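Local structure of regulator of Ty1 transposition protein 107 (Saccharomyces cerevisiae, 3T7K) at residues L46-F51 and I93-Q98; L200-T203 and Q207-K210; R70-L75 and G158-A163; E180-N185 and T212-D217. The protein probably helps yeast answer DNA damage, its C-terminal tandem BRCT repeats binding the phosphorylated tail of histone H2A. All blocks are in the same frame, centred on the assembly; numbering follows the deposited sequence.

Contact 1 (L46-F51 and I93-Q98); sequences LGIKIF and IDLLKQ
Ile48, one of two residues that meet Leu95 here, has its backbone N bonded to Leu43 O. This bond belongs to the Schellman motif that ends helix 37-45. Gly47 is its C-prime residue, and its positive phi turns the chain into strand 48-50. Leu46 and Ile48 thus stand on the two sides of the turn, and both send their side chains to helix 90-99. No hydrogen bond crosses between the two segments. Leu95 carries the helix side of the contact. Its CG lies anti to the backbone N (chi1 -176°), which points the fork at the strand, and each methyl meets one residue. Leu95 CD2 meets Ile48 CD1 end to end at 3.4 Å, tighter than ordinary van der Waals contact. Leu95 CD1 faces Leu46 CD1 at 4.1 Å, again tip to tip and with a more usual spacing. Phe91 and Ile99, one turn before and after Leu95, extend the same helix face: Ile48 also touches Phe91, and Leu46 touches Ile99. Leu23 of the neighbouring strand and Leu43 close in on Ile48. Helices 37-45 and 90-99, the first and third of the BRCT fold, pack together on one side of the parallel four-stranded sheet. All three touching residues are buried and meet through methyl groups alone, so the join depends on shape and exclusion of water, with no polar bond to set its direction.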
loop_
_atom_site.group_PDB
_atom_site.type_symbol
_atom_site.label_atom_id
_atom_site.label_comp_id
_atom_site.label_asym_id
_atom_site.label_seq_id
_atom_site.Cartn_x
_atom_site.Cartn_y
_atom_site.Cartn_z
ATOM N N LEU C 46 -14.902 15.850 -7.117
ATOM C CA LEU C 46 -13.939 16.665 -6.390
ATOM C C LEU C 46 -12.918 15.804 -5.653
ATOM O O LEU C 46 -12.205 16.295 -4.781
ATOM C CB LEU C 46 -14.645 17.602 -5.404
ATOM C CG LEU C 46 -15.634 18.603 -6.021
ATOM C CD1 LEU C 46 -16.444 19.330 -4.947
ATOM C CD2 LEU C 46 -14.917 19.608 -6.864
ATOM N N GLY C 47 -12.836 14.528 -6.013
ATOM C CA GLY C 47 -11.881 13.633 -5.390
ATOM C C GLY C 47 -12.171 13.345 -3.924
ATOM O O GLY C 47 -11.248 13.162 -3.132
ATOM N N ILE C 48 -13.447 13.332 -3.565
ATOM C CA ILE C 48 -13.881 12.901 -2.250
ATOM C C ILE C 48 -14.794 11.677 -2.410
ATOM O O ILE C 48 -15.850 11.753 -3.076
ATOM C CB ILE C 48 -14.693 13.993 -1.546
ATOM C CG1 ILE C 48 -13.893 15.289 -1.436
ATOM C CG2 ILE C 48 -15.132 13.514 -0.178
ATOM C CD1 ILE C 48 -14.703 16.440 -0.901
ATOM N N LYS C 49 -14.382 10.565 -1.802
ATOM C CA LYS C 49 -15.132 9.306 -1.813
ATOM C C LYS C 49 -15.401 8.901 -0.380
ATOM O O LYS C 49 -14.478 8.917 0.451
ATOM C CB LYS C 49 -14.325 8.199 -2.508
ATOM C CG LYS C 49 -13.726 8.639 -3.824
ATOM C CD LYS C 49 -13.471 7.469 -4.772
ATOM C CE LYS C 49 -12.191 6.722 -4.453
ATOM N NZ LYS C 49 -11.802 5.842 -5.593
ATOM N N ILE C 50 -16.652 8.550 -0.094
ATOM C CA ILE C 50 -17.068 8.173 1.251
ATOM C C ILE C 50 -17.567 6.729 1.281
ATOM O O ILE C 50 -18.571 6.399 0.644
ATOM C CB ILE C 50 -18.164 9.115 1.763
ATOM C CG1 ILE C 50 -17.690 10.565 1.618
ATOM C CG2 ILE C 50 -18.505 8.810 3.199
ATOM C CD1 ILE C 50 -18.481 11.553 2.445
ATOM N N PHE C 51 -16.849 5.874 2.006
ATOM C CA PHE C 51 -17.189 4.458 2.097
ATOM C C PHE C 51 -18.116 4.212 3.273
ATOM O O PHE C 51 -18.132 4.981 4.245
ATOM C CB PHE C 51 -15.923 3.613 2.223
ATOM C CG PHE C 51 -14.943 3.854 1.123
ATOM C CD1 PHE C 51 -14.759 2.920 0.122
ATOM C CD2 PHE C 51 -14.225 5.039 1.066
ATOM C CE1 PHE C 51 -13.858 3.157 -0.908
ATOM C CE2 PHE C 51 -13.329 5.277 0.037
ATOM C CZ PHE C 51 -13.144 4.332 -0.942
ATOM N N ILE C 93 -20.309 20.111 4.442
ATOM C CA ILE C 93 -21.480 20.976 4.435
ATOM C C ILE C 93 -21.146 22.283 3.714
ATOM O O ILE C 93 -21.812 22.655 2.758
ATOM C CB ILE C 93 -22.018 21.233 5.866
ATOM C CG1 ILE C 93 -22.636 19.954 6.443
ATOM C CG2 ILE C 93 -23.069 22.328 5.859
ATOM C CD1 ILE C 93 -23.162 20.126 7.851
ATOM N N ASP C 94 -20.108 22.970 4.174
ATOM C CA ASP C 94 -19.679 24.213 3.540
ATOM C C ASP C 94 -19.363 24.014 2.068
ATOM O O ASP C 94 -19.664 24.872 1.235
ATOM C CB ASP C 94 -18.459 24.782 4.250
ATOM C CG ASP C 94 -18.789 25.287 5.630
ATOM O OD1 ASP C 94 -19.995 25.320 5.956
ATOM O OD2 ASP C 94 -17.852 25.660 6.376
ATOM N N LEU C 95 -18.760 22.870 1.767
ATOM C CA LEU C 95 -18.381 22.521 0.411
ATOM C C LEU C 95 -19.599 22.477 -0.492
ATOM O O LEU C 95 -19.662 23.174 -1.515
ATOM C CB LEU C 95 -17.663 21.177 0.396
ATOM C CG LEU C 95 -17.121 20.719 -0.951
ATOM C CD1 LEU C 95 -16.431 21.876 -1.679
ATOM C CD2 LEU C 95 -16.173 19.549 -0.749
ATOM N N LEU C 96 -20.567 21.649 -0.124
ATOM C CA LEU C 96 -21.788 21.531 -0.919
ATOM C C LEU C 96 -22.587 22.839 -0.989
ATOM O O LEU C 96 -23.159 23.159 -2.023
ATOM C CB LEU C 96 -22.651 20.366 -0.433
ATOM C CG LEU C 96 -22.060 18.978 -0.711
ATOM C CD1 LEU C 96 -22.916 17.876 -0.114
ATOM C CD2 LEU C 96 -21.867 18.759 -2.198
ATOM N N LYS C 97 -22.607 23.598 0.100
ATOM C CA LYS C 97 -23.253 24.909 0.112
ATOM C C LYS C 97 -22.702 25.773 -1.022
ATOM O O LYS C 97 -23.449 26.282 -1.863
ATOM C CB LYS C 97 -23.018 25.596 1.462
ATOM C CG LYS C 97 -23.712 26.943 1.660
ATOM C CD LYS C 97 -23.739 27.310 3.150
ATOM C CE LYS C 97 -23.837 28.816 3.382
ATOM N NZ LYS C 97 -25.195 29.367 3.115
ATOM N N GLN C 98 -21.382 25.915 -1.044
ATOM C CA GLN C 98 -20.692 26.695 -2.067
ATOM C C GLN C 98 -20.960 26.151 -3.469
ATOM O O GLN C 98 -21.190 26.911 -4.408
ATOM C CB GLN C 98 -19.189 26.689 -1.784
ATOM C CG GLN C 98 -18.426 27.858 -2.356
ATOM C CD GLN C 98 -16.989 27.870 -1.885
ATOM O OE1 GLN C 98 -16.143 27.157 -2.427
ATOM N NE2 GLN C 98 -16.708 28.669 -0.855
#

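Contact 2 (L200-T203 and Q207-K210); sequences LIVT and QVKK
Gln207 and Thr203 make the tight part of this contact. Thr203 N donates to Gln207 OE1 at 2.8 Å, with an N-H...O angle of 150°. The donor lies in the carbonyl plane of the amide, and the C=O...N angle is 159°. Lys204 N gives the same oxygen a second hydrogen bond, so two successive backbone amides grip it. The glutamine reaches them with CG beside its own backbone N (chi1 -68°) and an extended chain beyond. Gln207 OE1 also rests 3.6 Å from Val202 CB. At the other end of the amide, NE2 has a weak hydrogen bond to Asp149 OD2, and Thr203 OG1 bonds to that same carboxylate oxygen. The two bonds to OE1, helped by the weak one from NE2, probably fix how the amide is turned. An alanine in place of Gln207 would probably leave the amides of Thr203 and Lys204 without this acceptor and the turn between strand and helix less firmly fixed. The apolar part is looser. Val202 CG2 and Val208 CG2 stand 4.0 Å apart, and the two side chains cross at about a right angle. Val202 is buried and also touches Ile226 and Leu250. Val208 packs on Leu250 and Tyr251 of the last strand. On the open side, Val208 and Thr203 are only partly covered. Strand 198-201, this short turn and helix 205-218 form the first part of a beta-alpha-beta crossover that runs on to strand 224-227, the parallel connection from which BRCT domains are built.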
loop_
_atom_site.group_PDB
_atom_site.type_symbol
_atom_site.label_atom_id
_atom_site.label_comp_id
_atom_site.label_asym_id
_atom_site.label_seq_id
_atom_site.Cartn_x
_atom_site.Cartn_y
_atom_site.Cartn_z
ATOM N N LEU C 200 -4.871 -9.596 29.897
ATOM C CA LEU C 200 -6.296 -9.862 29.928
ATOM C C LEU C 200 -7.053 -8.555 30.007
ATOM O O LEU C 200 -6.631 -7.628 30.701
ATOM C CB LEU C 200 -6.663 -10.743 31.131
ATOM C CG LEU C 200 -5.936 -12.089 31.294
ATOM C CD1 LEU C 200 -4.613 -11.935 32.065
ATOM C CD2 LEU C 200 -6.820 -13.080 32.022
ATOM N N ILE C 201 -8.177 -8.491 29.302
ATOM C CA ILE C 201 -9.018 -7.319 29.334
ATOM C C ILE C 201 -10.258 -7.795 30.028
ATOM O O ILE C 201 -10.835 -8.804 29.638
ATOM C CB ILE C 201 -9.395 -6.848 27.923
ATOM C CG1 ILE C 201 -8.142 -6.419 27.163
ATOM C CG2 ILE C 201 -10.380 -5.697 28.003
ATOM C CD1 ILE C 201 -8.406 -6.023 25.698
ATOM N N VAL C 202 -10.653 -7.097 31.081
ATOM C CA VAL C 202 -11.728 -7.589 31.916
ATOM C C VAL C 202 -12.738 -6.505 32.208
ATOM O O VAL C 202 -12.497 -5.331 31.935
ATOM C CB VAL C 202 -11.189 -8.186 33.250
ATOM C CG1 VAL C 202 -10.293 -9.383 32.967
ATOM C CG2 VAL C 202 -10.455 -7.134 34.054
ATOM N N THR C 203 -13.870 -6.930 32.759
ATOM C CA THR C 203 -14.967 -6.055 33.146
ATOM C C THR C 203 -15.097 -5.937 34.672
ATOM O O THR C 203 -15.252 -4.837 35.202
ATOM C CB THR C 203 -16.305 -6.596 32.594
ATOM O OG1 THR C 203 -16.303 -6.523 31.160
ATOM C CG2 THR C 203 -17.475 -5.798 33.147
ATOM N N GLN C 207 -13.499 -10.867 38.190
ATOM C CA GLN C 207 -12.720 -11.557 37.172
ATOM C C GLN C 207 -11.230 -11.430 37.454
ATOM O O GLN C 207 -10.459 -12.355 37.193
ATOM C CB GLN C 207 -13.061 -11.021 35.782
ATOM C CG GLN C 207 -14.470 -11.374 35.326
ATOM C CD GLN C 207 -14.943 -10.509 34.172
ATOM O OE1 GLN C 207 -14.535 -9.349 34.037
ATOM N NE2 GLN C 207 -15.807 -11.071 33.330
ATOM N N VAL C 208 -10.830 -10.285 37.998
ATOM C CA VAL C 208 -9.452 -10.086 38.389
ATOM C C VAL C 208 -9.038 -11.171 39.402
ATOM O O VAL C 208 -7.991 -11.803 39.259
ATOM C CB VAL C 208 -9.240 -8.674 38.981
ATOM C CG1 VAL C 208 -7.821 -8.507 39.480
ATOM C CG2 VAL C 208 -9.574 -7.594 37.936
ATOM N N LYS C 209 -9.869 -11.394 40.413
ATOM C CA LYS C 209 -9.543 -12.375 41.446
ATOM C C LYS C 209 -9.400 -13.771 40.860
ATOM O O LYS C 209 -8.396 -14.440 41.071
ATOM C CB LYS C 209 -10.600 -12.368 42.550
ATOM C CG LYS C 209 -10.806 -11.007 43.186
ATOM C CD LYS C 209 -12.188 -10.916 43.815
ATOM C CE LYS C 209 -12.326 -9.683 44.689
ATOM N NZ LYS C 209 -13.755 -9.399 44.996
ATOM N N LYS C 210 -10.405 -14.210 40.118
ATOM C CA LYS C 210 -10.341 -15.502 39.451
ATOM C C LYS C 210 -9.054 -15.688 38.651
ATOM O O LYS C 210 -8.369 -16.699 38.791
ATOM C CB LYS C 210 -11.542 -15.684 38.525
ATOM C CG LYS C 210 -11.605 -17.064 37.864
ATOM C CD LYS C 210 -12.689 -17.133 36.789
ATOM C CE LYS C 210 -12.672 -18.483 36.061
ATOM N NZ LYS C 210 -13.734 -19.413 36.549
#

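Contact 3 (R70-L75 and G158-A163); sequences RTEKFL and GSVLKA
Glu72 has CG anti to its backbone N (chi1 177°) and a straight chain beyond, which carries its stem across to helix 154-163. Val160 answers with CG1 anti to the backbone N (chi1 167°) and CG2 beside it, and each methyl meets a residue of helix 72-77. Glu72 and Val160 slide past each other in opposite directions, with Glu72 CG 3.8 Å from Val160 CG2. The other methyl, Val160 CG1, lies 4.1 Å from Leu75 CB. The valine therefore fits against residues one turn apart on the facing helix. This is the interface between the two BRCT repeats: one helix of the first repeat packs against two of the second, as in other tandem BRCT proteins. Helix 229-237 completes the group, its Ile236 touching Val160 and its Phe237 touching Leu75. The polar rim is indirect. Glu72 OE2 and Ser159 OG are 3.9 Å apart and share Lys76 NZ, by a salt bridge to the carboxylate and a hydrogen bond to the hydroxyl. The same helix takes part in binding the peptide. Thr71 is its N-cap, Thr71 OG1 accepting from Phe74 N at 3.1 Å, and it packs on the modified side chain of the peptide, presumably the phosphoserine. Lys73 NZ hydrogen-bonds that side chain from the first turn of the helix, and Leu75 touches an apolar residue of the peptide.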
loop_
_atom_site.group_PDB
_atom_site.type_symbol
_atom_site.label_atom_id
_atom_site.label_comp_id
_atom_site.label_asym_id
_atom_site.label_seq_id
_atom_site.Cartn_x
_atom_site.Cartn_y
_atom_site.Cartn_z
ATOM N N ARG C 70 -15.883 7.533 20.493
ATOM C CA ARG C 70 -15.478 6.181 20.831
ATOM C C ARG C 70 -16.160 5.153 19.941
ATOM O O ARG C 70 -16.321 4.001 20.337
ATOM C CB ARG C 70 -15.791 5.892 22.303
ATOM C CG ARG C 70 -15.046 6.808 23.268
ATOM C CD ARG C 70 -15.515 6.618 24.695
ATOM N NE ARG C 70 -14.395 6.683 25.624
ATOM C CZ ARG C 70 -13.936 5.637 26.301
ATOM N NH1 ARG C 70 -14.512 4.448 26.160
ATOM N NH2 ARG C 70 -12.903 5.783 27.115
ATOM N N THR C 71 -16.575 5.555 18.743
ATOM C CA THR C 71 -17.177 4.595 17.831
ATOM C C THR C 71 -16.101 3.687 17.301
ATOM O O THR C 71 -14.940 4.063 17.281
ATOM C CB THR C 71 -17.810 5.283 16.608
ATOM O OG1 THR C 71 -16.880 6.244 16.075
ATOM C CG2 THR C 71 -19.118 5.957 16.993
ATOM N N GLU C 72 -16.485 2.504 16.845
ATOM C CA GLU C 72 -15.563 1.626 16.136
ATOM C C GLU C 72 -14.849 2.361 14.996
ATOM O O GLU C 72 -13.640 2.220 14.801
ATOM C CB GLU C 72 -16.319 0.423 15.574
ATOM C CG GLU C 72 -15.460 -0.517 14.747
ATOM C CD GLU C 72 -16.252 -1.689 14.202
ATOM O OE1 GLU C 72 -17.496 -1.655 14.304
ATOM O OE2 GLU C 72 -15.642 -2.648 13.676
ATOM N N LYS C 73 -15.603 3.157 14.249
ATOM C CA LYS C 73 -15.042 3.859 13.095
ATOM C C LYS C 73 -13.979 4.865 13.485
ATOM O O LYS C 73 -12.895 4.890 12.891
ATOM C CB LYS C 73 -16.142 4.547 12.293
ATOM C CG LYS C 73 -16.736 3.674 11.216
ATOM C CD LYS C 73 -17.867 4.412 10.518
ATOM C CE LYS C 73 -18.308 3.687 9.270
ATOM N NZ LYS C 73 -19.624 4.209 8.811
ATOM N N PHE C 74 -14.282 5.696 14.481
ATOM C CA PHE C 74 -13.292 6.638 14.960
ATOM C C PHE C 74 -12.027 5.937 15.451
ATOM O O PHE C 74 -10.930 6.328 15.089
ATOM C CB PHE C 74 -13.837 7.558 16.051
ATOM C CG PHE C 74 -13.065 8.830 16.172
ATOM C CD1 PHE C 74 -13.420 9.944 15.421
ATOM C CD2 PHE C 74 -11.932 8.896 16.966
ATOM C CE1 PHE C 74 -12.689 11.119 15.497
ATOM C CE2 PHE C 74 -11.197 10.070 17.049
ATOM C CZ PHE C 74 -11.581 11.186 16.307
ATOM N N LEU C 75 -12.178 4.902 16.277
ATOM C CA LEU C 75 -11.005 4.241 16.841
ATOM C C LEU C 75 -10.181 3.602 15.740
ATOM O O LEU C 75 -8.942 3.607 15.781
ATOM C CB LEU C 75 -11.423 3.182 17.866
ATOM C CG LEU C 75 -12.112 3.752 19.105
ATOM C CD1 LEU C 75 -12.705 2.625 19.956
ATOM C CD2 LEU C 75 -11.140 4.581 19.902
ATOM N N GLY C 158 -12.920 -6.771 19.387
ATOM C CA GLY C 158 -11.877 -7.578 18.783
ATOM C C GLY C 158 -11.359 -6.966 17.498
ATOM O O GLY C 158 -10.157 -6.951 17.244
ATOM N N SER C 159 -12.279 -6.462 16.681
ATOM C CA SER C 159 -11.933 -5.931 15.374
ATOM C C SER C 159 -11.106 -4.663 15.530
ATOM O O SER C 159 -10.102 -4.494 14.843
ATOM C CB SER C 159 -13.198 -5.661 14.552
ATOM O OG SER C 159 -12.857 -5.285 13.228
ATOM N N VAL C 160 -11.512 -3.793 16.455
ATOM C CA VAL C 160 -10.748 -2.591 16.790
ATOM C C VAL C 160 -9.319 -2.910 17.258
ATOM O O VAL C 160 -8.335 -2.320 16.786
ATOM C CB VAL C 160 -11.461 -1.779 17.884
ATOM C CG1 VAL C 160 -10.536 -0.733 18.454
ATOM C CG2 VAL C 160 -12.734 -1.143 17.334
ATOM N N LEU C 161 -9.202 -3.862 18.178
ATOM C CA LEU C 161 -7.897 -4.214 18.736
ATOM C C LEU C 161 -6.983 -4.825 17.687
ATOM O O LEU C 161 -5.773 -4.628 17.708
ATOM C CB LEU C 161 -8.059 -5.198 19.902
ATOM C CG LEU C 161 -8.729 -4.673 21.179
ATOM C CD1 LEU C 161 -8.889 -5.787 22.238
ATOM C CD2 LEU C 161 -7.937 -3.517 21.752
ATOM N N LYS C 162 -7.549 -5.610 16.786
ATOM C CA LYS C 162 -6.729 -6.230 15.764
ATOM C C LYS C 162 -6.315 -5.158 14.760
ATOM O O LYS C 162 -5.213 -5.208 14.201
ATOM C CB LYS C 162 -7.476 -7.381 15.087
ATOM C CG LYS C 162 -7.569 -8.627 15.948
ATOM C CD LYS C 162 -8.394 -9.720 15.273
ATOM C CE LYS C 162 -9.889 -9.477 15.447
ATOM N NZ LYS C 162 -10.709 -10.573 14.848
ATOM N N ALA C 163 -7.178 -4.166 14.554
ATOM C CA ALA C 163 -6.815 -3.072 13.644
ATOM C C ALA C 163 -5.594 -2.363 14.192
ATOM O O ALA C 163 -4.859 -1.727 13.447
ATOM C CB ALA C 163 -7.974 -2.085 13.456
#

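Contact 4 (E180-N185 and T212-D217); sequences EDIIPN and TKLIND
The long connection between strands 168-172 and 198-201 of the second BRCT repeat packs here on helix 205-218, and Ile182 is the residue that makes the join. It follows a short 3-10 turn, and its side chain sets out toward the helix. Its CG1 lies beside the backbone N (chi1 -53°), and the extended arm ends in CD1, the atom of Ile182 that meets the helix segment. Ile182 CD1 rests 4.0 Å from Ile215 CG1, and the two side chains cross at about a right angle. The methyl thus meets the middle of the Ile215 arm, not its end. A looser approach comes from Leu214, whose CD2 is 4.4 Å from Ile182 CD1. The single methyl of Ile182 therefore touches two successive residues of the helix. Tyr198 touches both isoleucines, and Ile215 also touches Leu200 and Ile224, so the loop residue is joined to the packing between helix and sheet. Charged pairs lie to the side of this apolar patch. Glu180 OE2 forms a salt bridge with Arg218, a second tie from the loop to the end of the same helix, and Asp181 OD2 pairs with Arg173. Between the two segments there are no hydrogen bonds. Ile182 is therefore held on the helix by burial of a single arm, while the bond from Glu180 to Arg218, just beyond the segment, adds a charged, directional link beside it.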
loop_
_atom_site.group_PDB
_atom_site.type_symbol
_atom_site.label_atom_id
_atom_site.label_comp_id
_atom_site.label_asym_id
_atom_site.label_seq_id
_atom_site.Cartn_x
_atom_site.Cartn_y
_atom_site.Cartn_z
ATOM N N GLU C 180 -6.042 -23.467 31.451
ATOM C CA GLU C 180 -5.629 -23.970 30.145
ATOM C C GLU C 180 -6.227 -23.161 28.981
ATOM O O GLU C 180 -5.669 -23.149 27.881
ATOM C CB GLU C 180 -5.945 -25.462 30.008
ATOM C CG GLU C 180 -5.050 -26.370 30.863
ATOM C CD GLU C 180 -5.602 -26.634 32.266
ATOM O OE1 GLU C 180 -6.574 -25.960 32.674
ATOM O OE2 GLU C 180 -5.066 -27.533 32.960
ATOM N N ASP C 181 -7.347 -22.483 29.231
ATOM C CA ASP C 181 -7.974 -21.624 28.216
ATOM C C ASP C 181 -7.221 -20.317 27.988
ATOM O O ASP C 181 -7.399 -19.664 26.967
ATOM C CB ASP C 181 -9.420 -21.294 28.599
ATOM C CG ASP C 181 -10.296 -22.530 28.682
ATOM O OD1 ASP C 181 -10.099 -23.447 27.848
ATOM O OD2 ASP C 181 -11.165 -22.587 29.590
ATOM N N ILE C 182 -6.395 -19.922 28.947
ATOM C CA ILE C 182 -5.689 -18.655 28.838
ATOM C C ILE C 182 -4.477 -18.768 27.941
ATOM O O ILE C 182 -3.604 -19.596 28.172
ATOM C CB ILE C 182 -5.247 -18.155 30.208
ATOM C CG1 ILE C 182 -6.445 -18.129 31.159
ATOM C CG2 ILE C 182 -4.621 -16.777 30.087
ATOM C CD1 ILE C 182 -6.093 -17.649 32.543
ATOM N N ILE C 183 -4.417 -17.924 26.912
ATOM C CA ILE C 183 -3.256 -17.892 26.031
ATOM C C ILE C 183 -2.230 -16.851 26.487
ATOM O O ILE C 183 -2.591 -15.796 27.007
ATOM C CB ILE C 183 -3.663 -17.646 24.559
ATOM C CG1 ILE C 183 -4.065 -16.188 24.329
ATOM C CG2 ILE C 183 -4.820 -18.566 24.179
ATOM C CD1 ILE C 183 -4.273 -15.844 22.851
ATOM N N PRO C 184 -0.941 -17.157 26.309
ATOM C CA PRO C 184 0.119 -16.234 26.690
ATOM C C PRO C 184 0.297 -15.171 25.602
ATOM O O PRO C 184 -0.065 -15.396 24.447
ATOM C CB PRO C 184 1.348 -17.140 26.741
ATOM C CG PRO C 184 1.095 -18.133 25.672
ATOM C CD PRO C 184 -0.408 -18.352 25.637
ATOM N N ASN C 185 0.835 -14.022 25.977
ATOM C CA ASN C 185 1.154 -12.993 25.010
ATOM C C ASN C 185 2.515 -13.279 24.362
ATOM O O ASN C 185 3.547 -12.800 24.824
ATOM C CB ASN C 185 1.164 -11.642 25.698
ATOM C CG ASN C 185 1.665 -10.549 24.803
ATOM O OD1 ASN C 185 1.354 -10.510 23.612
ATOM N ND2 ASN C 185 2.475 -9.665 25.364
ATOM N N THR C 212 -6.072 -13.920 38.465
ATOM C CA THR C 212 -4.796 -13.850 39.163
ATOM C C THR C 212 -4.561 -15.164 39.928
ATOM O O THR C 212 -3.441 -15.691 39.976
ATOM C CB THR C 212 -4.736 -12.637 40.117
ATOM O OG1 THR C 212 -5.879 -12.643 40.986
ATOM C CG2 THR C 212 -4.740 -11.350 39.329
ATOM N N LYS C 213 -5.617 -15.711 40.510
ATOM C CA LYS C 213 -5.455 -16.958 41.269
ATOM C C LYS C 213 -5.069 -18.129 40.364
ATOM O O LYS C 213 -4.126 -18.872 40.659
ATOM C CB LYS C 213 -6.698 -17.277 42.080
ATOM C CG LYS C 213 -6.815 -16.471 43.368
ATOM C CD LYS C 213 -7.898 -17.038 44.294
ATOM N NZ LYS C 213 -10.346 -17.550 44.533
ATOM N N LEU C 214 -5.787 -18.269 39.253
ATOM C CA LEU C 214 -5.514 -19.319 38.281
ATOM C C LEU C 214 -4.075 -19.250 37.820
ATOM O O LEU C 214 -3.340 -20.238 37.884
ATOM C CB LEU C 214 -6.431 -19.180 37.066
ATOM C CG LEU C 214 -7.659 -20.069 36.895
ATOM C CD1 LEU C 214 -8.564 -20.012 38.118
ATOM C CD2 LEU C 214 -8.422 -19.651 35.625
ATOM N N ILE C 215 -3.664 -18.077 37.345
ATOM C CA ILE C 215 -2.330 -17.936 36.802
ATOM C C ILE C 215 -1.286 -18.073 37.894
ATOM O O ILE C 215 -0.216 -18.651 37.694
ATOM C CB ILE C 215 -2.145 -16.565 36.094
ATOM C CG1 ILE C 215 -3.037 -16.493 34.850
ATOM C CG2 ILE C 215 -0.665 -16.357 35.752
ATOM C CD1 ILE C 215 -3.208 -15.073 34.256
ATOM N N ASN C 216 -1.577 -17.519 39.060
ATOM C CA ASN C 216 -0.591 -17.587 40.119
ATOM C C ASN C 216 -0.431 -19.007 40.682
ATOM O O ASN C 216 0.662 -19.395 41.055
ATOM C CB ASN C 216 -0.798 -16.471 41.157
ATOM C CG ASN C 216 -0.459 -15.067 40.571
ATOM O OD1 ASN C 216 0.493 -14.925 39.789
ATOM N ND2 ASN C 216 -1.242 -14.050 40.933
ATOM N N ASP C 217 -1.493 -19.797 40.651
ATOM C CA ASP C 217 -1.393 -21.227 40.956
ATOM C C ASP C 217 -0.549 -22.005 39.954
ATOM O O ASP C 217 0.211 -22.886 40.337
ATOM C CB ASP C 217 -2.776 -21.869 40.993
ATOM C CG ASP C 217 -3.520 -21.570 42.275
ATOM O OD1 ASP C 217 -2.896 -20.988 43.185
ATOM O OD2 ASP C 217 -4.720 -21.926 42.376
#

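From the N terminus, contact 1 opens first, at 46-51, and closes at 93-98 within the first BRCT repeat. Contact 3 opens inside that loop, at 70-75, but closes only at 158-163, so the two cross, and contact 3 ties the first repeat to the second. Contact 4 then opens at 180-185. Contact 2, a short closure from 200-203 to 207-210, is nested inside it, and contact 4 ends at 212-217 on the same helix. Leu200 packs on Ile215 between contacts 2 and 4. Ile201 touches Leu161, linking contact 2 to contact 3. Contact 1 lies about 51 Å from contact 4 between centres, but its nearest atoms come within about 5 Å of contact 3 without touching.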